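Chitinase (Thermococcus chitonophagus, PDB 5XSW) probably hydrolyses chitin as an endochitinase, this chain being a part of a longer archaeal protein that holds a glycan-binding pocket. Local coordinates at residues G150-I164 with L192-F205. Sequence-based numbering, arbitrary orientation.
Sequences GFIMYNPPHPTQIII and LALAYEWFKVNPNF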
ATOM      1  N   GLY A 150      -3.694  -4.775  26.455  1.00 25.42           N
ATOM      2  CA  GLY A 150      -2.716  -4.230  25.521  1.00 26.59           C
ATOM      3  C   GLY A 150      -3.498  -3.624  24.382  1.00 25.99           C
ATOM      4  O   GLY A 150      -4.287  -2.710  24.589  1.00 25.15           O
ATOM      5  N   PHE A 151      -3.305  -4.159  23.185  1.00 21.98           N
ATOM      6  CA  PHE A 151      -3.935  -3.659  21.973  1.00 21.36           C
ATOM      7  C   PHE A 151      -5.494  -3.831  22.009  1.00 25.89           C
ATOM      8  O   PHE A 151      -6.242  -2.901  21.744  1.00 23.47           O
ATOM      9  CB  PHE A 151      -3.333  -4.437  20.755  1.00 21.56           C
ATOM     10  CG  PHE A 151      -4.117  -4.293  19.491  1.00 25.35           C
ATOM     11  CD1 PHE A 151      -4.463  -3.020  19.031  1.00 22.64           C
ATOM     12  CD2 PHE A 151      -4.427  -5.398  18.718  1.00 21.46           C
ATOM     13  CE1 PHE A 151      -5.144  -2.858  17.834  1.00 23.49           C
ATOM     14  CE2 PHE A 151      -5.158  -5.224  17.522  1.00 21.76           C
ATOM     15  CZ  PHE A 151      -5.499  -3.949  17.096  1.00 22.68           C
ATOM     16  N   ILE A 152      -5.963  -5.038  22.327  1.00 21.24           N
ATOM     17  CA  ILE A 152      -7.432  -5.343  22.339  1.00 24.35           C
ATOM     18  C   ILE A 152      -7.937  -5.298  23.779  1.00 24.43           C
ATOM     19  O   ILE A 152      -7.277  -5.838  24.658  1.00 24.07           O
ATOM     20  CB  ILE A 152      -7.756  -6.748  21.700  1.00 26.43           C
ATOM     21  CG1 ILE A 152      -7.363  -6.759  20.194  1.00 25.00           C
ATOM     22  CG2 ILE A 152      -9.264  -7.148  21.874  1.00 24.19           C
ATOM     23  CD1 ILE A 152      -8.298  -5.868  19.345  1.00 21.87           C
ATOM     24  N   MET A 153      -9.111  -4.696  24.001  1.00 22.08           N
ATOM     25  CA  MET A 153      -9.604  -4.488  25.346  1.00 22.50           C
ATOM     26  C   MET A 153     -10.441  -5.734  25.740  1.00 26.34           C
ATOM     27  O   MET A 153     -11.665  -5.675  25.726  1.00 26.22           O
ATOM     28  CB  MET A 153     -10.464  -3.213  25.440  1.00 23.28           C
ATOM     29  CG  MET A 153     -10.755  -2.845  26.979  1.00 27.37           C
ATOM     30  SD  MET A 153      -9.348  -2.025  27.744  1.00 33.84           S
ATOM     31  CE  MET A 153      -9.635  -0.304  27.370  1.00 31.37           C
ATOM     32  N   TYR A 154      -9.779  -6.864  25.989  1.00 24.50           N
ATOM     33  CA  TYR A 154     -10.526  -8.086  26.378  1.00 25.98           C
ATOM     34  C   TYR A 154     -11.220  -7.881  27.728  1.00 28.30           C
ATOM     35  O   TYR A 154     -12.274  -8.406  27.939  1.00 27.69           O
ATOM     36  CB  TYR A 154      -9.591  -9.291  26.480  1.00 23.56           C
ATOM     37  CG  TYR A 154      -8.915  -9.669  25.168  1.00 25.23           C
ATOM     38  CD1 TYR A 154      -9.608 -10.347  24.213  1.00 24.25           C
ATOM     39  CD2 TYR A 154      -7.557  -9.343  24.933  1.00 24.16           C
ATOM     40  CE1 TYR A 154      -8.957 -10.707  22.953  1.00 27.48           C
ATOM     41  CE2 TYR A 154      -6.887  -9.707  23.695  1.00 23.12           C
ATOM     42  CZ  TYR A 154      -7.597 -10.378  22.736  1.00 23.64           C
ATOM     43  OH  TYR A 154      -7.008 -10.759  21.540  1.00 26.50           O
ATOM     44  N   ASN A 155     -10.611  -7.126  28.636  1.00 26.93           N
ATOM     45  CA  ASN A 155     -11.182  -6.932  29.988  1.00 30.97           C
ATOM     46  C   ASN A 155     -11.323  -5.437  30.366  1.00 21.93           C
ATOM     47  O   ASN A 155     -10.513  -4.884  31.096  1.00 28.75           O
ATOM     48  CB  ASN A 155     -10.291  -7.665  31.017  1.00 30.81           C
ATOM     49  CG  ASN A 155     -10.091  -9.175  30.683  1.00 38.88           C
ATOM     50  OD1 ASN A 155      -8.973  -9.611  30.347  1.00 43.54           O
ATOM     51  ND2 ASN A 155     -11.157  -9.975  30.827  1.00 31.54           N
ATOM     52  N   PRO A 156     -12.301  -4.774  29.793  1.00 24.27           N
ATOM     53  CA  PRO A 156     -12.463  -3.330  29.935  1.00 30.88           C
ATOM     54  C   PRO A 156     -12.585  -2.988  31.413  1.00 33.52           C
ATOM     55  O   PRO A 156     -13.210  -3.745  32.192  1.00 32.31           O
ATOM     56  CB  PRO A 156     -13.765  -3.035  29.178  1.00 26.76           C
ATOM     57  CG  PRO A 156     -14.091  -4.236  28.447  1.00 32.47           C
ATOM     58  CD  PRO A 156     -13.373  -5.395  29.004  1.00 26.24           C
ATOM     59  N   PRO A 157     -11.929  -1.918  31.821  1.00 31.57           N
ATOM     60  CA  PRO A 157     -11.997  -1.596  33.246  1.00 34.18           C
ATOM     61  C   PRO A 157     -13.378  -1.062  33.651  1.00 37.22           C
ATOM     62  O   PRO A 157     -13.651  -1.009  34.839  1.00 35.02           O
ATOM     63  CB  PRO A 157     -10.958  -0.502  33.404  1.00 34.10           C
ATOM     64  CG  PRO A 157     -10.995   0.229  32.033  1.00 29.78           C
ATOM     65  CD  PRO A 157     -11.141  -0.930  31.049  1.00 31.00           C
ATOM     66  N   HIS A 158     -14.206  -0.674  32.686  1.00 28.80           N
ATOM     67  CA  HIS A 158     -15.541  -0.138  32.995  1.00 30.32           C
ATOM     68  C   HIS A 158     -16.367  -0.313  31.742  1.00 33.82           C
ATOM     69  O   HIS A 158     -15.840  -0.243  30.632  1.00 32.70           O
ATOM     70  CB  HIS A 158     -15.466   1.327  33.434  1.00 29.82           C
ATOM     71  CG  HIS A 158     -16.715   1.824  34.115  1.00 31.40           C
ATOM     72  ND1 HIS A 158     -17.869   2.132  33.436  1.00 31.07           N
ATOM     73  CD2 HIS A 158     -16.986   2.027  35.427  1.00 34.51           C
ATOM     74  CE1 HIS A 158     -18.804   2.503  34.292  1.00 29.89           C
ATOM     75  NE2 HIS A 158     -18.283   2.468  35.507  1.00 30.98           N
ATOM     76  N   PRO A 159     -17.653  -0.631  31.891  1.00 33.78           N
ATOM     77  CA  PRO A 159     -18.456  -0.822  30.678  1.00 27.66           C
ATOM     78  C   PRO A 159     -18.972   0.438  29.965  1.00 27.44           C
ATOM     79  O   PRO A 159     -19.388   0.332  28.800  1.00 31.06           O
ATOM     80  CB  PRO A 159     -19.661  -1.631  31.192  1.00 33.65           C
ATOM     81  CG  PRO A 159     -19.805  -1.169  32.643  1.00 32.62           C
ATOM     82  CD  PRO A 159     -18.343  -1.105  33.116  1.00 32.79           C
ATOM     83  N   THR A 160     -19.030   1.583  30.650  1.00 26.34           N
ATOM     84  CA  THR A 160     -19.620   2.770  30.013  1.00 25.27           C
ATOM     85  C   THR A 160     -18.653   3.982  30.105  1.00 22.73           C
ATOM     86  O   THR A 160     -18.823   4.954  29.378  1.00 30.46           O
ATOM     87  CB  THR A 160     -21.005   3.152  30.644  1.00 27.62           C
ATOM     88  OG1 THR A 160     -20.832   3.392  32.049  1.00 27.76           O
ATOM     89  CG2 THR A 160     -22.012   2.039  30.428  1.00 28.06           C
ATOM     90  N   GLN A 161     -17.644   3.884  30.972  1.00 24.11           N
ATOM     91  CA  GLN A 161     -16.636   4.956  31.085  1.00 25.54           C
ATOM     92  C   GLN A 161     -15.439   4.676  30.163  1.00 29.56           C
ATOM     93  O   GLN A 161     -15.027   3.524  30.049  1.00 25.96           O
ATOM     94  CB  GLN A 161     -16.085   5.109  32.505  1.00 30.77           C
ATOM     95  CG  GLN A 161     -17.080   5.813  33.497  1.00 29.13           C
ATOM     96  CD  GLN A 161     -16.569   5.801  34.894  1.00 33.08           C
ATOM     97  OE1 GLN A 161     -15.366   5.965  35.143  1.00 31.70           O
ATOM     98  NE2 GLN A 161     -17.492   5.593  35.862  1.00 32.33           N
ATOM     99  N   ILE A 162     -14.911   5.729  29.525  1.00 27.75           N
ATOM    100  CA  ILE A 162     -13.613   5.657  28.804  1.00 27.40           C
ATOM    101  C   ILE A 162     -12.549   6.150  29.731  1.00 27.42           C
ATOM    102  O   ILE A 162     -12.658   7.254  30.280  1.00 27.14           O
ATOM    103  CB  ILE A 162     -13.574   6.569  27.561  1.00 28.38           C
ATOM    104  CG1 ILE A 162     -14.728   6.252  26.638  1.00 26.36           C
ATOM    105  CG2 ILE A 162     -12.211   6.436  26.817  1.00 30.95           C
ATOM    106  CD1 ILE A 162     -15.031   7.386  25.719  1.00 29.50           C
ATOM    107  N   ILE A 163     -11.518   5.356  29.928  1.00 20.98           N
ATOM    108  CA  ILE A 163     -10.480   5.725  30.888  1.00 21.51           C
ATOM    109  C   ILE A 163      -9.123   5.877  30.149  1.00 28.49           C
ATOM    110  O   ILE A 163      -8.389   4.883  29.939  1.00 23.99           O
ATOM    111  CB  ILE A 163     -10.281   4.626  31.996  1.00 24.16           C
ATOM    112  CG1 ILE A 163     -11.643   4.188  32.592  1.00 30.53           C
ATOM    113  CG2 ILE A 163      -9.296   5.138  33.011  1.00 23.65           C
ATOM    114  CD1 ILE A 163     -12.386   5.348  33.225  1.00 27.10           C
ATOM    115  N   ILE A 164      -8.776   7.101  29.781  1.00 26.43           N
ATOM    116  CA  ILE A 164      -7.466   7.333  29.208  1.00 24.99           C
ATOM    117  C   ILE A 164      -6.582   7.811  30.345  1.00 25.47           C
ATOM    118  O   ILE A 164      -6.847   8.844  30.952  1.00 26.48           O
ATOM    119  CB  ILE A 164      -7.507   8.399  28.103  1.00 25.81           C
ATOM    120  CG1 ILE A 164      -8.352   7.916  26.924  1.00 25.00           C
ATOM    121  CG2 ILE A 164      -6.098   8.740  27.648  1.00 28.77           C
ATOM    122  CD1 ILE A 164      -8.632   8.987  25.894  1.00 27.09           C
ATOM    123  N   LEU A 192     -10.554   8.404  19.188  1.00 19.01           N
ATOM    124  CA  LEU A 192     -10.041   7.269  19.974  1.00 22.74           C
ATOM    125  C   LEU A 192     -11.253   6.460  20.491  1.00 23.96           C
ATOM    126  O   LEU A 192     -11.197   5.263  20.590  1.00 22.14           O
ATOM    127  CB  LEU A 192      -9.203   7.733  21.183  1.00 22.87           C
ATOM    128  CG  LEU A 192      -7.790   8.337  20.933  1.00 22.36           C
ATOM    129  CD1 LEU A 192      -7.181   8.933  22.213  1.00 20.57           C
ATOM    130  CD2 LEU A 192      -6.873   7.287  20.220  1.00 21.13           C
ATOM    131  N   ALA A 193     -12.311   7.161  20.904  1.00 23.32           N
ATOM    132  CA  ALA A 193     -13.429   6.476  21.575  1.00 22.74           C
ATOM    133  C   ALA A 193     -14.135   5.631  20.546  1.00 24.55           C
ATOM    134  O   ALA A 193     -14.626   4.538  20.843  1.00 23.47           O
ATOM    135  CB  ALA A 193     -14.418   7.504  22.232  1.00 18.91           C
ATOM    136  N   LEU A 194     -14.214   6.132  19.316  1.00 23.21           N
ATOM    137  CA  LEU A 194     -14.907   5.380  18.292  1.00 20.52           C
ATOM    138  C   LEU A 194     -14.033   4.179  17.900  1.00 24.62           C
ATOM    139  O   LEU A 194     -14.571   3.103  17.635  1.00 23.06           O
ATOM    140  CB  LEU A 194     -15.225   6.236  17.037  1.00 22.07           C
ATOM    141  CG  LEU A 194     -15.846   5.472  15.843  1.00 25.56           C
ATOM    142  CD1 LEU A 194     -17.154   4.747  16.318  1.00 24.08           C
ATOM    143  CD2 LEU A 194     -16.166   6.400  14.651  1.00 24.60           C
ATOM    144  N   ALA A 195     -12.713   4.354  17.831  1.00 21.84           N
ATOM    145  CA  ALA A 195     -11.847   3.203  17.542  1.00 20.37           C
ATOM    146  C   ALA A 195     -12.050   2.095  18.596  1.00 23.76           C
ATOM    147  O   ALA A 195     -12.032   0.924  18.295  1.00 23.18           O
ATOM    148  CB  ALA A 195     -10.326   3.638  17.522  1.00 22.03           C
ATOM    149  N   TYR A 196     -12.161   2.519  19.849  1.00 20.40           N
ATOM    150  CA  TYR A 196     -12.386   1.614  20.993  1.00 19.29           C
ATOM    151  C   TYR A 196     -13.720   0.880  20.831  1.00 21.88           C
ATOM    152  O   TYR A 196     -13.777  -0.313  20.805  1.00 23.42           O
ATOM    153  CB  TYR A 196     -12.398   2.462  22.265  1.00 24.33           C
ATOM    154  CG  TYR A 196     -12.605   1.738  23.587  1.00 26.83           C
ATOM    155  CD1 TYR A 196     -12.216   0.412  23.768  1.00 26.09           C
ATOM    156  CD2 TYR A 196     -13.157   2.425  24.683  1.00 31.30           C
ATOM    157  CE1 TYR A 196     -12.376  -0.219  25.021  1.00 24.16           C
ATOM    158  CE2 TYR A 196     -13.337   1.798  25.910  1.00 29.61           C
ATOM    159  CZ  TYR A 196     -12.962   0.482  26.066  1.00 28.52           C
ATOM    160  OH  TYR A 196     -13.121  -0.120  27.306  1.00 29.15           O
ATOM    161  N   GLU A 197     -14.807   1.621  20.687  1.00 23.31           N
ATOM    162  CA  GLU A 197     -16.129   0.990  20.643  1.00 24.61           C
ATOM    163  C   GLU A 197     -16.337   0.186  19.362  1.00 27.44           C
ATOM    164  O   GLU A 197     -16.940  -0.902  19.356  1.00 24.35           O
ATOM    165  CB  GLU A 197     -17.253   2.081  20.835  1.00 21.00           C
ATOM    166  CG  GLU A 197     -18.696   1.464  20.962  1.00 27.68           C
ATOM    167  CD  GLU A 197     -18.863   0.545  22.199  1.00 31.21           C
ATOM    168  OE1 GLU A 197     -18.133   0.697  23.235  1.00 30.05           O
ATOM    169  OE2 GLU A 197     -19.765  -0.316  22.148  1.00 38.08           O
ATOM    170  N   TRP A 198     -15.847   0.702  18.247  1.00 22.50           N
ATOM    171  CA  TRP A 198     -16.002   0.014  16.980  1.00 23.16           C
ATOM    172  C   TRP A 198     -15.062  -1.197  16.859  1.00 25.89           C
ATOM    173  O   TRP A 198     -15.525  -2.305  16.560  1.00 23.87           O
ATOM    174  CB  TRP A 198     -15.739   1.013  15.808  1.00 22.33           C
ATOM    175  CG  TRP A 198     -16.289   0.591  14.478  1.00 21.22           C
ATOM    176  CD1 TRP A 198     -16.868  -0.620  14.133  1.00 27.40           C
ATOM    177  CD2 TRP A 198     -16.304   1.388  13.304  1.00 24.05           C
ATOM    178  NE1 TRP A 198     -17.263  -0.581  12.813  1.00 27.42           N
ATOM    179  CE2 TRP A 198     -16.932   0.647  12.290  1.00 29.08           C
ATOM    180  CE3 TRP A 198     -15.878   2.697  13.022  1.00 25.58           C
ATOM    181  CZ2 TRP A 198     -17.104   1.153  10.996  1.00 28.14           C
ATOM    182  CZ3 TRP A 198     -16.078   3.197  11.765  1.00 26.03           C
ATOM    183  CH2 TRP A 198     -16.674   2.414  10.755  1.00 29.95           C
ATOM    184  N   PHE A 199     -13.751  -1.027  17.106  1.00 22.82           N
ATOM    185  CA  PHE A 199     -12.785  -2.124  16.772  1.00 20.93           C
ATOM    186  C   PHE A 199     -12.175  -2.745  18.023  1.00 20.32           C
ATOM    187  O   PHE A 199     -11.332  -3.633  17.925  1.00 22.79           O
ATOM    188  CB  PHE A 199     -11.655  -1.604  15.809  1.00 23.24           C
ATOM    189  CG  PHE A 199     -12.221  -1.084  14.499  1.00 22.29           C
ATOM    190  CD1 PHE A 199     -12.740  -1.973  13.578  1.00 23.45           C
ATOM    191  CD2 PHE A 199     -12.255   0.300  14.222  1.00 23.78           C
ATOM    192  CE1 PHE A 199     -13.343  -1.501  12.383  1.00 26.02           C
ATOM    193  CE2 PHE A 199     -12.804   0.758  13.033  1.00 28.91           C
ATOM    194  CZ  PHE A 199     -13.385  -0.149  12.136  1.00 25.84           C
ATOM    195  N   LYS A 200     -12.629  -2.281  19.197  1.00 23.11           N
ATOM    196  CA  LYS A 200     -12.236  -2.832  20.522  1.00 24.91           C
ATOM    197  C   LYS A 200     -10.800  -2.540  20.845  1.00 26.23           C
ATOM    198  O   LYS A 200     -10.179  -3.237  21.661  1.00 23.05           O
ATOM    199  CB  LYS A 200     -12.483  -4.363  20.598  1.00 23.52           C
ATOM    200  CG  LYS A 200     -13.853  -4.763  19.970  1.00 26.92           C
ATOM    201  CD  LYS A 200     -15.021  -3.925  20.596  1.00 21.21           C
ATOM    202  CE  LYS A 200     -16.311  -4.281  19.823  1.00 26.20           C
ATOM    203  NZ  LYS A 200     -17.527  -3.516  20.356  1.00 30.06           N
ATOM    204  N   VAL A 201     -10.256  -1.481  20.227  1.00 22.68           N
ATOM    205  CA  VAL A 201      -8.886  -1.076  20.524  1.00 23.08           C
ATOM    206  C   VAL A 201      -8.790  -0.174  21.748  1.00 20.29           C
ATOM    207  O   VAL A 201      -9.531   0.829  21.845  1.00 22.55           O
ATOM    208  CB  VAL A 201      -8.275  -0.288  19.283  1.00 21.59           C
ATOM    209  CG1 VAL A 201      -6.797   0.113  19.569  1.00 20.53           C
ATOM    210  CG2 VAL A 201      -8.400  -1.237  18.054  1.00 17.82           C
ATOM    211  N   ASN A 202      -7.913  -0.561  22.672  1.00 18.28           N
ATOM    212  CA  ASN A 202      -7.580   0.148  23.908  1.00 20.24           C
ATOM    213  C   ASN A 202      -7.055   1.548  23.584  1.00 26.25           C
ATOM    214  O   ASN A 202      -6.027   1.678  22.931  1.00 21.37           O
ATOM    215  CB  ASN A 202      -6.487  -0.640  24.646  1.00 20.20           C
ATOM    216  CG  ASN A 202      -6.045  -0.006  25.964  1.00 22.27           C
ATOM    217  OD1 ASN A 202      -6.590   1.010  26.433  1.00 22.94           O
ATOM    218  ND2 ASN A 202      -5.071  -0.634  26.595  1.00 22.59           N
ATOM    219  N   PRO A 203      -7.760   2.594  24.022  1.00 23.26           N
ATOM    220  CA  PRO A 203      -7.290   3.953  23.751  1.00 21.22           C
ATOM    221  C   PRO A 203      -5.882   4.173  24.253  1.00 23.53           C
ATOM    222  O   PRO A 203      -5.151   4.944  23.627  1.00 23.47           O
ATOM    223  CB  PRO A 203      -8.296   4.868  24.551  1.00 22.05           C
ATOM    224  CG  PRO A 203      -9.532   4.010  24.716  1.00 27.49           C
ATOM    225  CD  PRO A 203      -9.013   2.554  24.800  1.00 21.05           C
ATOM    226  N   ASN A 204      -5.478   3.528  25.354  1.00 22.62           N
ATOM    227  CA  ASN A 204      -4.121   3.756  25.851  1.00 19.82           C
ATOM    228  C   ASN A 204      -3.054   3.207  24.842  1.00 19.65           C
ATOM    229  O   ASN A 204      -1.934   3.711  24.747  1.00 21.74           O
ATOM    230  CB  ASN A 204      -3.923   3.045  27.187  1.00 20.13           C
ATOM    231  CG  ASN A 204      -4.692   3.727  28.328  1.00 25.84           C
ATOM    232  OD1 ASN A 204      -4.992   4.927  28.271  1.00 22.70           O
ATOM    233  ND2 ASN A 204      -5.041   2.939  29.351  1.00 26.23           N
ATOM    234  N   PHE A 205      -3.422   2.161  24.128  1.00 20.78           N
ATOM    235  CA  PHE A 205      -2.468   1.574  23.164  1.00 20.00           C
ATOM    236  C   PHE A 205      -2.282   2.603  21.995  1.00 20.02           C
ATOM    237  O   PHE A 205      -1.165   2.859  21.575  1.00 22.32           O
ATOM    238  CB  PHE A 205      -2.980   0.250  22.619  1.00 21.01           C
ATOM    239  CG  PHE A 205      -2.064  -0.322  21.550  1.00 21.16           C
ATOM    240  CD1 PHE A 205      -0.915  -0.987  21.938  1.00 20.60           C
ATOM    241  CD2 PHE A 205      -2.322  -0.101  20.183  1.00 22.96           C
ATOM    242  CE1 PHE A 205       0.004  -1.484  20.984  1.00 23.31           C
ATOM    243  CE2 PHE A 205      -1.406  -0.581  19.196  1.00 22.07           C
ATOM    244  CZ  PHE A 205      -0.249  -1.278  19.623  1.00 22.92           C
TER
HETATM  245  O   HOH W   1     -13.850   1.117  29.378  1.00 27.63           O
HETATM  246  O   HOH W   2      -6.824   3.016  31.537  1.00 31.38           O
HETATM  247  O   HOH W   3      -8.394   2.393  28.453  1.00 34.14           O
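Phe151 and Phe205 meet edge to face where an irregular loop, 150-164, runs past the helix-loop-helix junction between helices 186-199 and 203-214; their centroids lie 5.4 Å apart and the planes at 62°. This buried contact belongs to the helical, glycan-binding part of the chitinase fragment: the Phe205 side chain, touched by Val378 and Thr382 of helix 374-386, is about 13 Å from a bound NAG. CA of Phe151 sits over the same Phe205 face, a CH-pi contact. With CG anti to the backbone N (chi1 165°), the Phe151 ring turns one edge to two partners, CD1 to Phe205 and CE1 to Val201 CG2 at 3.6 Å. This is the tightly packed end. A single beta bridge joins Ile152 to Val201: Asn202 N donates to Phe151 O, and Met153 N to Lys200 O at 3.0 Å.

Asn202 is the N-cap of helix 203-214. Its OD1 accepts from Asn204 N, which approaches from above the amide carbonyl plane, whereas ND2 donates in plane to a lone pair of Gly150 O at 3.0 Å, with 152° at the hydrogen. Replacing Asn202 by alanine removes both polar ends and would probably leave Asn204 N uncapped and Gly150 O without this donor.

The bent Met153 chain lays CB against the edge of the Tyr196 ring (to CE1, 3.6 Å) and brings CE near Asn202 OD1. Toward Ile163 and His158 the two segments are bridged by water rather than by direct hydrogen bonds. Two waters donate to Ile163 O; one also donates to Asn202 OD1, and the other accepts from Asn204 ND2, which has a further partner in Asp386. A third lies in the Tyr196 ring plane, accepting from Tyr196 OH and donating to Gln161 O and, at 2.7 Å, to His158 O.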